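Probable amidase (Thermus thermophilus, PDB 2DC0) is of unknown function but probably belongs to the amidase family, an alpha/beta protein built round one large mixed beta-sheet. Local coordinates at residues 133-137 / 153-157; 235-241 / 347-352; 274-278 / 340-344; 290-295 / 316-322; 357-361 / 403-407. All blocks are in the same frame, centred on the assembly; numbering follows the deposited sequence.

Contact 1 closes first along the chain; contact 2 then encloses contact 3, which in turn encloses contact 4, and contact 5 comes last. Contacts 2 and 3 touch, their centres 12 Å apart, where strands 237-240 and 350-354 meet the loop after strand 270-273 and the end of helix 324-345. Contacts 1 and 5 also touch, through Asn136 against Ala360 and Met406, with centres 15 Å apart. Contacts 2 and 5 share the large sheet through the neighbouring strands 350-354 and 406-413. Contact 4, about 17 Å from contact 3 at the nearest atoms, joins helix 281-296 to the C-terminal end of helix 310-321. The helices between strands 270-273 and 350-354 thus carry residues of contacts 3 and 4 to the second subunit.

Contact 1: residues 133-137 / 153-157; sequences PVRNA and VAVAL
Asn136, whose CA lies 4.4 Å from Val153 CG2, has its side-chain amide gripped at both ends: ND2 donates to the backbone O of Phe178 and of Gln143, while OD1 takes the N-H of Val138. An asparagine suits this buried position because one flat group can both donate and accept, tying the loop to helix 173-179 and to the backbone of Gln143. Across the contact itself no hydrogen bond forms; the fit is apolar. Val153 on the helix turns its two methyls to the loop, straddling the carbonyl of Arg135, with Val153 CG2 3.5 Å from Arg135 O. With Val153 CG1 anti to the backbone N (chi1 174°), that methyl is turned toward Ala137 CB, 4.0 Å away, and Val153 CG2 is left to meet Val134 CG1 at 3.9 Å; the valines slide past each other in opposite directions. One turn further on, Ala137 CB is set against the CB of Ala156 at 3.6 Å and the CG of Leu157 at 3.8 Å. Two alanines meeting by their methyls let the loop backbone come close to the helix, and the branched leucine closes in beside them. Ala137 N and O are both used, by Asn179 OD1 and Arg34 NH2. The loop leading from strand 110-115 therefore lies along the last turns of helix 149-157, with Asn179 at the end of helix 173-179 touching both Asn136 and Val153.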
# COMPACT_ATOMS: atom_id res chain seq x y z
N PRO A 133 -24.75 -17.83 20.11
CA PRO A 133 -24.11 -17.99 18.80
C PRO A 133 -25.02 -17.80 17.60
O PRO A 133 -26.22 -18.07 17.66
CB PRO A 133 -23.55 -19.41 18.87
CG PRO A 133 -24.59 -20.12 19.71
CD PRO A 133 -24.87 -19.12 20.81
N VAL A 134 -24.44 -17.29 16.51
CA VAL A 134 -25.19 -17.14 15.28
C VAL A 134 -24.93 -18.49 14.64
O VAL A 134 -23.77 -18.92 14.54
CB VAL A 134 -24.62 -16.03 14.38
CG1 VAL A 134 -25.36 -16.01 13.03
CG2 VAL A 134 -24.77 -14.68 15.06
N ARG A 135 -26.00 -19.17 14.23
CA ARG A 135 -25.89 -20.50 13.65
C ARG A 135 -25.94 -20.49 12.14
O ARG A 135 -26.71 -19.74 11.52
CB ARG A 135 -27.00 -21.40 14.22
CG ARG A 135 -26.92 -21.54 15.74
CD ARG A 135 -28.12 -22.26 16.36
NE ARG A 135 -27.91 -22.42 17.80
CZ ARG A 135 -27.13 -23.35 18.34
NH1 ARG A 135 -26.50 -24.22 17.57
NH2 ARG A 135 -26.93 -23.39 19.66
N ASN A 136 -25.10 -21.34 11.54
CA ASN A 136 -25.01 -21.47 10.10
C ASN A 136 -26.37 -21.67 9.45
O ASN A 136 -27.19 -22.44 9.95
CB ASN A 136 -24.08 -22.64 9.76
CG ASN A 136 -23.74 -22.70 8.29
OD1 ASN A 136 -24.59 -23.03 7.46
ND2 ASN A 136 -22.50 -22.38 7.96
N ALA A 137 -26.58 -20.99 8.33
CA ALA A 137 -27.85 -21.07 7.60
C ALA A 137 -28.19 -22.48 7.13
O ALA A 137 -29.35 -22.87 7.12
CB ALA A 137 -27.80 -20.12 6.41
N VAL A 153 -25.99 -15.07 7.22
CA VAL A 153 -27.07 -16.01 7.46
C VAL A 153 -28.41 -15.41 7.05
O VAL A 153 -29.26 -16.11 6.47
CB VAL A 153 -27.12 -16.42 8.96
CG1 VAL A 153 -28.34 -17.29 9.23
CG2 VAL A 153 -25.84 -17.17 9.33
N ALA A 154 -28.61 -14.13 7.35
CA ALA A 154 -29.86 -13.46 6.99
C ALA A 154 -30.04 -13.49 5.47
O ALA A 154 -31.10 -13.86 4.96
CB ALA A 154 -29.84 -12.01 7.49
N VAL A 155 -28.98 -13.12 4.75
CA VAL A 155 -29.02 -13.12 3.28
C VAL A 155 -29.24 -14.52 2.73
O VAL A 155 -30.00 -14.72 1.78
CB VAL A 155 -27.70 -12.53 2.70
CG1 VAL A 155 -27.68 -12.66 1.18
CG2 VAL A 155 -27.58 -11.06 3.09
N ALA A 156 -28.58 -15.51 3.32
CA ALA A 156 -28.72 -16.89 2.87
C ALA A 156 -30.15 -17.41 3.06
O ALA A 156 -30.65 -18.17 2.24
CB ALA A 156 -27.74 -17.78 3.62
N LEU A 157 -30.79 -17.00 4.15
CA LEU A 157 -32.13 -17.45 4.48
C LEU A 157 -33.27 -16.58 3.94
O LEU A 157 -34.44 -16.89 4.13
CB LEU A 157 -32.27 -17.59 6.00
CG LEU A 157 -31.34 -18.65 6.64
CD1 LEU A 157 -31.51 -18.68 8.14
CD2 LEU A 157 -31.68 -20.00 6.04

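Contact 2: residues 235-241 / 347-352; sequences NPVFGVP and GVDALL
Two parallel strands, 237-240 and 350-354, lie side by side near one margin of the large mixed sheet, and Phe238 pairs with Ala350 and Gly239 with Leu351. Gly239 carries the ladder: Gly239 N donates to Ala350 O at 2.8 Å, nearly straight at 173°, and Gly239 O accepts from Leu352 N at 2.9 Å. Lacking a side chain, it lets Val348 CG1 come to 4.0 Å from Gly239 CA, and Leu351 CD2 packs over its carbonyl. Before the pairing becomes regular, Asp349 takes hold of Val237 twice. Asp349 N donates to Val237 O at 2.7 Å, and Val237 N reaches back to Asp349 OD2 at 2.8 Å, meeting it on the anti side and 21° out of the carboxylate plane. OD2 thus takes the place of a backbone carbonyl as acceptor. Water 1 lies within bonding distance of both OD2 and Asn235 O and can bridge them, while OD1 forms a salt bridge with Lys421, so the carboxylate probably keeps its charge. On the face shared with Ala350, Leu352 lays CD1 over the Phe238 ring as a CH-pi contact, 3.9 Å from the centroid and offset toward the rim. The aromatic and the branched leucine fill this buried layer, which helix 419-430 continues beyond Pro236 and Ala350. Pro241 sits at the N-cap position, right before helix 242-245, its CD 3.6 Å from Leu352 O. The short segments 237-240 and 350-352 are turned 51° against each other; their largely helical connection also includes strand 270-273, and such twisted parallel neighbours are typical of an alpha/beta sheet.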
# COMPACT_ATOMS: atom_id res chain seq x y z
N ASN A 235 -11.27 -14.85 -22.33
CA ASN A 235 -10.00 -15.52 -22.09
C ASN A 235 -9.33 -15.01 -20.81
O ASN A 235 -8.18 -14.59 -20.81
CB ASN A 235 -9.07 -15.30 -23.28
CG ASN A 235 -9.59 -15.96 -24.55
OD1 ASN A 235 -9.40 -15.46 -25.66
ND2 ASN A 235 -10.24 -17.10 -24.39
N PRO A 236 -10.06 -15.06 -19.68
CA PRO A 236 -9.49 -14.60 -18.41
C PRO A 236 -8.27 -15.42 -18.02
O PRO A 236 -8.21 -16.62 -18.29
CB PRO A 236 -10.66 -14.78 -17.44
CG PRO A 236 -11.37 -15.97 -18.00
CD PRO A 236 -11.38 -15.67 -19.48
N VAL A 237 -7.30 -14.77 -17.41
CA VAL A 237 -6.08 -15.44 -16.96
C VAL A 237 -6.08 -15.34 -15.44
O VAL A 237 -6.03 -14.25 -14.88
CB VAL A 237 -4.81 -14.75 -17.51
CG1 VAL A 237 -3.57 -15.47 -17.00
CG2 VAL A 237 -4.84 -14.76 -19.04
N PHE A 238 -6.14 -16.49 -14.78
CA PHE A 238 -6.17 -16.53 -13.32
C PHE A 238 -4.86 -17.03 -12.75
O PHE A 238 -4.30 -18.02 -13.21
CB PHE A 238 -7.31 -17.44 -12.86
CG PHE A 238 -8.68 -16.94 -13.23
CD1 PHE A 238 -9.23 -15.84 -12.59
CD2 PHE A 238 -9.42 -17.59 -14.22
CE1 PHE A 238 -10.51 -15.39 -12.92
CE2 PHE A 238 -10.70 -17.15 -14.55
CZ PHE A 238 -11.25 -16.04 -13.90
N GLY A 239 -4.37 -16.32 -11.73
CA GLY A 239 -3.13 -16.72 -11.09
C GLY A 239 -3.46 -17.48 -9.82
O GLY A 239 -4.37 -17.11 -9.07
N VAL A 240 -2.73 -18.57 -9.57
CA VAL A 240 -2.95 -19.39 -8.39
C VAL A 240 -1.66 -19.43 -7.57
O VAL A 240 -0.64 -19.93 -8.04
CB VAL A 240 -3.37 -20.82 -8.79
CG1 VAL A 240 -3.54 -21.69 -7.56
CG2 VAL A 240 -4.68 -20.77 -9.58
N PRO A 241 -1.70 -18.89 -6.33
CA PRO A 241 -0.54 -18.86 -5.44
C PRO A 241 -0.35 -20.17 -4.69
O PRO A 241 -0.58 -20.26 -3.49
CB PRO A 241 -0.87 -17.69 -4.52
CG PRO A 241 -2.36 -17.82 -4.37
CD PRO A 241 -2.82 -18.12 -5.77
N GLY A 347 0.47 -9.54 -14.88
CA GLY A 347 0.32 -10.54 -15.92
C GLY A 347 -0.91 -11.43 -15.84
O GLY A 347 -1.15 -12.21 -16.76
N VAL A 348 -1.69 -11.33 -14.76
CA VAL A 348 -2.91 -12.13 -14.63
C VAL A 348 -4.08 -11.19 -14.35
O VAL A 348 -3.88 -10.06 -13.91
CB VAL A 348 -2.82 -13.19 -13.48
CG1 VAL A 348 -1.68 -14.17 -13.75
CG2 VAL A 348 -2.62 -12.52 -12.12
N ASP A 349 -5.30 -11.64 -14.63
CA ASP A 349 -6.46 -10.79 -14.40
C ASP A 349 -6.86 -10.77 -12.93
O ASP A 349 -7.39 -9.78 -12.43
CB ASP A 349 -7.63 -11.25 -15.28
CG ASP A 349 -7.34 -11.07 -16.76
OD1 ASP A 349 -6.94 -9.95 -17.15
OD2 ASP A 349 -7.51 -12.03 -17.54
N ALA A 350 -6.60 -11.87 -12.25
CA ALA A 350 -6.92 -11.97 -10.83
C ALA A 350 -6.32 -13.23 -10.25
O ALA A 350 -5.88 -14.11 -10.98
CB ALA A 350 -8.43 -11.98 -10.62
N LEU A 351 -6.29 -13.30 -8.93
CA LEU A 351 -5.80 -14.48 -8.25
C LEU A 351 -7.04 -15.24 -7.82
O LEU A 351 -8.09 -14.64 -7.57
CB LEU A 351 -4.99 -14.11 -7.00
CG LEU A 351 -3.78 -13.19 -7.19
CD1 LEU A 351 -3.00 -13.09 -5.89
CD2 LEU A 351 -2.90 -13.73 -8.31
N LEU A 352 -6.92 -16.56 -7.76
CA LEU A 352 -7.99 -17.44 -7.32
C LEU A 352 -7.44 -18.32 -6.21
O LEU A 352 -6.31 -18.81 -6.29
CB LEU A 352 -8.46 -18.35 -8.45
CG LEU A 352 -9.23 -17.77 -9.63
CD1 LEU A 352 -9.74 -18.92 -10.51
CD2 LEU A 352 -10.41 -16.95 -9.11
O HOH W 1 -8.07 -11.73 -20.16

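Contact 3: residues 274-278 / 340-344; sequences VSLPL and ELVKA
Glu340 points CG away from its own carbonyl carbon (chi1 -84°) and continues extended through chi2 at -172°, which carries its carboxylate off the helix to the backbone of Leu278. Glu340 OE1 accepts Leu278 N at 2.8 Å through its syn lone pair, at an N-H...O angle of 161°. A glutamate suits the place because its length spans the gap to the loop. Pro277 borders the same oxygen, its CD 3.3 Å from Glu340 OE1, and the Leu278 and Glu340 side chains slide past each other in opposite directions. The loop after strand 270-273, on its way to helix 281-296, is in this way laid across the late turns of helix 324-345, a packing of loop on helix beside the edge of the sheet. Beside this bond, Leu276 and Leu341 lie side by side and point the same way, CD1 to CD1 at 3.7 Å, with Leu276 CD1 also 3.8 Å from Ala344 CB. The small methyl of alanine lets Ser275 O approach to 3.6 Å from Ala344 CB. Water 2 completes the seam, donating to Ser275 O and to Glu340 O, both at 2.7 Å. Ser275 OG and Leu276 N are held by Asp243 of the earlier helix 242-245. On helix 324-345, Lys343 NZ forms a salt bridge with Glu226 of the second subunit.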
# COMPACT_ATOMS: atom_id res chain seq x y z
N VAL A 274 1.44 -18.67 -9.59
CA VAL A 274 2.13 -17.43 -9.24
C VAL A 274 2.72 -17.64 -7.85
O VAL A 274 2.28 -18.52 -7.11
CB VAL A 274 1.19 -16.19 -9.18
CG1 VAL A 274 0.57 -15.93 -10.55
CG2 VAL A 274 0.11 -16.40 -8.13
N SER A 275 3.71 -16.83 -7.49
CA SER A 275 4.34 -16.94 -6.18
C SER A 275 3.87 -15.81 -5.26
O SER A 275 3.90 -14.64 -5.64
CB SER A 275 5.87 -16.88 -6.31
OG SER A 275 6.49 -16.86 -5.03
N LEU A 276 3.44 -16.17 -4.07
CA LEU A 276 2.96 -15.24 -3.06
C LEU A 276 3.33 -15.72 -1.66
O LEU A 276 2.46 -16.11 -0.89
CB LEU A 276 1.53 -14.79 -3.38
CG LEU A 276 0.87 -13.84 -2.38
CD1 LEU A 276 0.73 -12.46 -2.99
CD2 LEU A 276 -0.49 -14.39 -1.97
N PRO A 277 4.64 -15.74 -1.34
CA PRO A 277 5.15 -16.21 -0.05
C PRO A 277 4.45 -15.61 1.16
O PRO A 277 3.88 -16.32 1.98
CB PRO A 277 6.63 -15.81 -0.10
CG PRO A 277 6.94 -15.86 -1.57
CD PRO A 277 5.73 -15.20 -2.17
N LEU A 278 4.51 -14.29 1.27
CA LEU A 278 3.88 -13.58 2.38
C LEU A 278 4.26 -14.21 3.71
O LEU A 278 3.41 -14.39 4.59
CB LEU A 278 2.35 -13.60 2.21
CG LEU A 278 1.81 -12.94 0.94
CD1 LEU A 278 0.28 -13.04 0.90
CD2 LEU A 278 2.25 -11.48 0.91
N GLU A 340 5.15 -7.81 -3.03
CA GLU A 340 4.92 -9.23 -3.31
C GLU A 340 3.55 -9.48 -3.95
O GLU A 340 3.43 -10.29 -4.87
CB GLU A 340 4.99 -10.06 -2.02
CG GLU A 340 6.38 -10.46 -1.60
CD GLU A 340 6.36 -11.42 -0.43
OE1 GLU A 340 5.55 -12.38 -0.46
OE2 GLU A 340 7.15 -11.23 0.51
N LEU A 341 2.53 -8.82 -3.42
CA LEU A 341 1.19 -8.98 -3.97
C LEU A 341 1.11 -8.37 -5.36
O LEU A 341 0.51 -8.94 -6.27
CB LEU A 341 0.16 -8.33 -3.04
CG LEU A 341 -1.29 -8.39 -3.55
CD1 LEU A 341 -1.66 -9.83 -3.90
CD2 LEU A 341 -2.24 -7.85 -2.47
N VAL A 342 1.73 -7.20 -5.53
CA VAL A 342 1.74 -6.52 -6.82
C VAL A 342 2.37 -7.41 -7.89
O VAL A 342 1.87 -7.51 -9.02
CB VAL A 342 2.52 -5.18 -6.73
CG1 VAL A 342 2.72 -4.58 -8.11
CG2 VAL A 342 1.76 -4.21 -5.83
N LYS A 343 3.47 -8.06 -7.53
CA LYS A 343 4.17 -8.95 -8.45
C LYS A 343 3.35 -10.19 -8.79
O LYS A 343 3.36 -10.65 -9.93
CB LYS A 343 5.52 -9.35 -7.84
CG LYS A 343 6.49 -8.18 -7.73
CD LYS A 343 7.71 -8.49 -6.87
CE LYS A 343 8.69 -9.42 -7.55
NZ LYS A 343 9.93 -9.54 -6.72
N ALA A 344 2.63 -10.72 -7.82
CA ALA A 344 1.82 -11.91 -8.07
C ALA A 344 0.67 -11.59 -9.03
O ALA A 344 0.27 -12.45 -9.82
CB ALA A 344 1.27 -12.47 -6.76
O HOH W 2 5.16 -12.23 -5.50

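Contact 4: residues 290-295 / 316-322; sequences RYEAAR and LLAGLAL
The Arg295 guanidinium lies between two residues, the Tyr291 ring on one face, with Tyr291 CE1 3.1 Å above the guanidinium plane, and Leu320 CD2 on the other, while Gly319 O and Leu322 O meet its edge in plane. Arg295 NH1 donates to Gly319 O at 2.9 Å, arriving from above the carbonyl plane, and Arg295 NH2 to Leu322 O, also at 2.9 Å and almost in line with that carbonyl. The chain bends at chi2 (-52°), which folds the flat group back over its own helix toward these oxygens. An arginine suits the place, since its charge is probably favoured by the carbonyls at the C-terminal end of helix 310-321. The short segments 290-295 and 316-321 cross at -102°, their axes 7.4 Å apart at closest. Gly319, bare of side chain, brings its CA to 3.4 Å from Arg290 O, and Ala294 CB packs 3.4 Å from Leu316 O. Tyr291 stacks with Tyr327 and, with Arg295, packs on Arg328 of the second subunit. The motif is a close, near-perpendicular helix crossing, made possible by a glycine and an alanine at the contact point.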
# COMPACT_ATOMS: atom_id res chain seq x y z
N ARG A 290 -4.70 -5.94 16.34
CA ARG A 290 -4.93 -5.95 17.78
C ARG A 290 -4.46 -4.66 18.43
O ARG A 290 -5.10 -4.16 19.36
CB ARG A 290 -4.23 -7.15 18.43
CG ARG A 290 -4.90 -8.47 18.08
CD ARG A 290 -4.23 -9.64 18.76
NE ARG A 290 -4.96 -10.88 18.54
CZ ARG A 290 -4.52 -12.07 18.90
NH1 ARG A 290 -3.33 -12.19 19.50
NH2 ARG A 290 -5.25 -13.15 18.67
N TYR A 291 -3.35 -4.11 17.95
CA TYR A 291 -2.84 -2.86 18.50
C TYR A 291 -3.86 -1.75 18.30
O TYR A 291 -4.21 -1.04 19.24
CB TYR A 291 -1.53 -2.45 17.83
CG TYR A 291 -0.97 -1.14 18.36
CD1 TYR A 291 -0.16 -1.12 19.51
CD2 TYR A 291 -1.27 0.08 17.76
CE1 TYR A 291 0.32 0.08 20.03
CE2 TYR A 291 -0.80 1.29 18.27
CZ TYR A 291 -0.00 1.28 19.41
OH TYR A 291 0.47 2.46 19.93
N GLU A 292 -4.34 -1.59 17.06
CA GLU A 292 -5.31 -0.54 16.76
C GLU A 292 -6.64 -0.78 17.47
O GLU A 292 -7.24 0.16 18.00
CB GLU A 292 -5.56 -0.42 15.24
CG GLU A 292 -4.33 0.02 14.43
CD GLU A 292 -4.66 0.37 12.97
OE1 GLU A 292 -5.78 0.09 12.50
OE2 GLU A 292 -3.78 0.94 12.29
N ALA A 293 -7.09 -2.03 17.49
CA ALA A 293 -8.36 -2.37 18.12
C ALA A 293 -8.33 -2.10 19.63
O ALA A 293 -9.31 -1.61 20.20
CB ALA A 293 -8.71 -3.83 17.86
N ALA A 294 -7.21 -2.43 20.26
CA ALA A 294 -7.09 -2.21 21.70
C ALA A 294 -7.16 -0.73 22.05
O ALA A 294 -7.72 -0.35 23.08
CB ALA A 294 -5.79 -2.81 22.21
N ARG A 295 -6.61 0.13 21.19
CA ARG A 295 -6.64 1.55 21.48
C ARG A 295 -8.04 2.13 21.30
O ARG A 295 -8.38 3.15 21.89
CB ARG A 295 -5.61 2.29 20.61
CG ARG A 295 -4.17 1.76 20.80
CD ARG A 295 -3.81 1.75 22.28
NE ARG A 295 -2.47 1.26 22.62
CZ ARG A 295 -2.03 0.01 22.43
NH1 ARG A 295 -2.83 -0.91 21.89
NH2 ARG A 295 -0.82 -0.34 22.86
N LEU A 316 -7.84 -8.25 23.05
CA LEU A 316 -7.66 -6.83 23.31
C LEU A 316 -6.47 -6.60 24.24
O LEU A 316 -5.68 -5.67 24.03
CB LEU A 316 -8.93 -6.23 23.93
CG LEU A 316 -10.10 -6.03 22.96
CD1 LEU A 316 -11.30 -5.46 23.72
CD2 LEU A 316 -9.69 -5.08 21.83
N LEU A 317 -6.31 -7.46 25.25
CA LEU A 317 -5.19 -7.33 26.19
C LEU A 317 -3.87 -7.56 25.46
O LEU A 317 -2.86 -6.92 25.76
CB LEU A 317 -5.34 -8.33 27.34
CG LEU A 317 -6.47 -7.99 28.32
CD1 LEU A 317 -6.66 -9.13 29.30
CD2 LEU A 317 -6.13 -6.69 29.04
N ALA A 318 -3.88 -8.49 24.51
CA ALA A 318 -2.68 -8.76 23.73
C ALA A 318 -2.36 -7.49 22.95
O ALA A 318 -1.20 -7.15 22.73
CB ALA A 318 -2.92 -9.94 22.79
N GLY A 319 -3.41 -6.77 22.54
CA GLY A 319 -3.23 -5.53 21.80
C GLY A 319 -2.62 -4.43 22.66
O GLY A 319 -1.86 -3.59 22.17
N LEU A 320 -2.96 -4.42 23.94
CA LEU A 320 -2.44 -3.43 24.87
C LEU A 320 -1.02 -3.78 25.31
O LEU A 320 -0.27 -2.92 25.77
CB LEU A 320 -3.34 -3.32 26.11
CG LEU A 320 -4.69 -2.66 25.89
CD1 LEU A 320 -5.43 -2.57 27.22
CD2 LEU A 320 -4.48 -1.27 25.31
N ALA A 321 -0.68 -5.06 25.19
CA ALA A 321 0.65 -5.55 25.56
C ALA A 321 1.66 -5.20 24.47
O ALA A 321 2.87 -5.17 24.72
CB ALA A 321 0.60 -7.07 25.77
N LEU A 322 1.16 -4.94 23.26
CA LEU A 322 2.00 -4.54 22.15
C LEU A 322 2.23 -3.04 22.31
O LEU A 322 1.29 -2.30 22.60
CB LEU A 322 1.30 -4.82 20.81
CG LEU A 322 1.04 -6.29 20.47
CD1 LEU A 322 0.20 -6.41 19.21
CD2 LEU A 322 2.38 -7.00 20.30

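Contact 5: residues 357-361 / 403-407; sequences PLPAP and VEGMP
A type I' beta turn from Val403 to Met406, with Glu404 and Gly405 at positive phi, faces the chain at Pro359 and Ala360. It is the two-residue loop of the beta hairpin 395-403/406-413, two neighbouring antiparallel strands of the large sheet, and Val403 N donates to Met406 O at 2.8 Å to close it. Glycine suits the i+2 position, where positive phi costs it little. The loop 357-361, which follows strand 350-354, rests on the tip by the ring of Pro359, a compact, puckered and rather rigid carbon ring without an N-H to satisfy. That ring stands across Val403 at about a right angle, Pro359 CD 3.7 Å from Val403 CG1, which is turned anti to the backbone N (chi1 175°). From the other strand of the hairpin, Met406 CB comes to 3.5 Å of Pro359 CB, tighter than usual for two carbons. Met406 is present as selenomethionine. Its chain, bent at chi2 (-66°) and chi3 (-74°), curls round so that Met406 CE touches Ala360 CB at 3.9 Å, and the small methyl of Ala360 accepts this flexible group, which also lies against Asn136. The carboxylate end of Glu404 passes near Pro359 CG, but it is claimed by Arg142 in a salt bridge, and the same arginine also donates to Ala360 O. Polar contact across the two segments passes through water 3, which accepts the N-H of Ala360 at 2.8 Å from Ala360 N and donates to Pro407 O at 2.7 Å.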
# COMPACT_ATOMS: atom_id res chain seq x y z
N PRO A 357 -10.39 -23.20 4.26
CA PRO A 357 -9.70 -24.48 4.05
C PRO A 357 -10.61 -25.69 4.25
O PRO A 357 -10.29 -26.79 3.82
CB PRO A 357 -8.60 -24.45 5.10
CG PRO A 357 -9.31 -23.77 6.26
CD PRO A 357 -10.01 -22.61 5.56
N LEU A 358 -11.74 -25.44 4.89
CA LEU A 358 -12.70 -26.49 5.21
C LEU A 358 -14.11 -25.92 5.30
O LEU A 358 -14.29 -24.70 5.40
CB LEU A 358 -12.36 -27.08 6.59
CG LEU A 358 -10.98 -27.69 6.84
CD1 LEU A 358 -10.62 -27.53 8.31
CD2 LEU A 358 -10.97 -29.15 6.43
N PRO A 359 -15.13 -26.79 5.24
CA PRO A 359 -16.50 -26.27 5.34
C PRO A 359 -16.66 -25.80 6.79
O PRO A 359 -15.84 -26.14 7.65
CB PRO A 359 -17.36 -27.49 5.03
CG PRO A 359 -16.51 -28.64 5.51
CD PRO A 359 -15.13 -28.24 5.01
N ALA A 360 -17.69 -25.00 7.05
CA ALA A 360 -17.94 -24.50 8.40
C ALA A 360 -17.94 -25.66 9.39
O ALA A 360 -18.66 -26.64 9.22
CB ALA A 360 -19.29 -23.78 8.44
N PRO A 361 -17.11 -25.57 10.44
CA PRO A 361 -17.03 -26.63 11.45
C PRO A 361 -18.06 -26.52 12.58
O PRO A 361 -18.72 -25.49 12.73
CB PRO A 361 -15.60 -26.49 11.96
CG PRO A 361 -15.42 -25.01 11.97
CD PRO A 361 -16.07 -24.54 10.66
N VAL A 403 -18.80 -29.35 0.59
CA VAL A 403 -18.06 -30.38 1.31
C VAL A 403 -18.89 -30.69 2.56
O VAL A 403 -19.29 -29.78 3.29
CB VAL A 403 -16.64 -29.88 1.72
CG1 VAL A 403 -15.94 -30.92 2.59
CG2 VAL A 403 -15.82 -29.62 0.46
N GLU A 404 -19.17 -31.97 2.78
CA GLU A 404 -19.99 -32.38 3.92
C GLU A 404 -21.40 -31.80 3.81
O GLU A 404 -22.03 -31.48 4.82
CB GLU A 404 -19.33 -31.96 5.24
CG GLU A 404 -18.12 -32.82 5.62
CD GLU A 404 -17.34 -32.27 6.80
OE1 GLU A 404 -17.93 -31.59 7.66
OE2 GLU A 404 -16.12 -32.54 6.88
N GLY A 405 -21.73 -31.51 2.50
CA GLY A 405 -23.01 -30.89 2.20
C GLY A 405 -23.04 -29.42 2.60
O GLY A 405 -24.09 -28.78 2.61
N MSE A 406 -21.64 -28.89 2.98
CA MSE A 406 -21.62 -27.47 3.40
C MSE A 406 -21.01 -26.61 2.31
O MSE A 406 -20.18 -27.09 1.52
CB MSE A 406 -20.83 -27.33 4.69
CG MSE A 406 -21.46 -28.06 5.86
SE MSE A 406 -23.17 -27.28 6.35
CE MSE A 406 -22.48 -25.67 7.19
N PRO A 407 -21.41 -25.34 2.23
CA PRO A 407 -20.90 -24.40 1.23
C PRO A 407 -19.41 -24.13 1.43
O PRO A 407 -18.92 -24.09 2.57
CB PRO A 407 -21.72 -23.13 1.48
CG PRO A 407 -23.00 -23.65 2.07
CD PRO A 407 -22.51 -24.73 3.00
O HOH W 3 -19.55 -24.00 5.19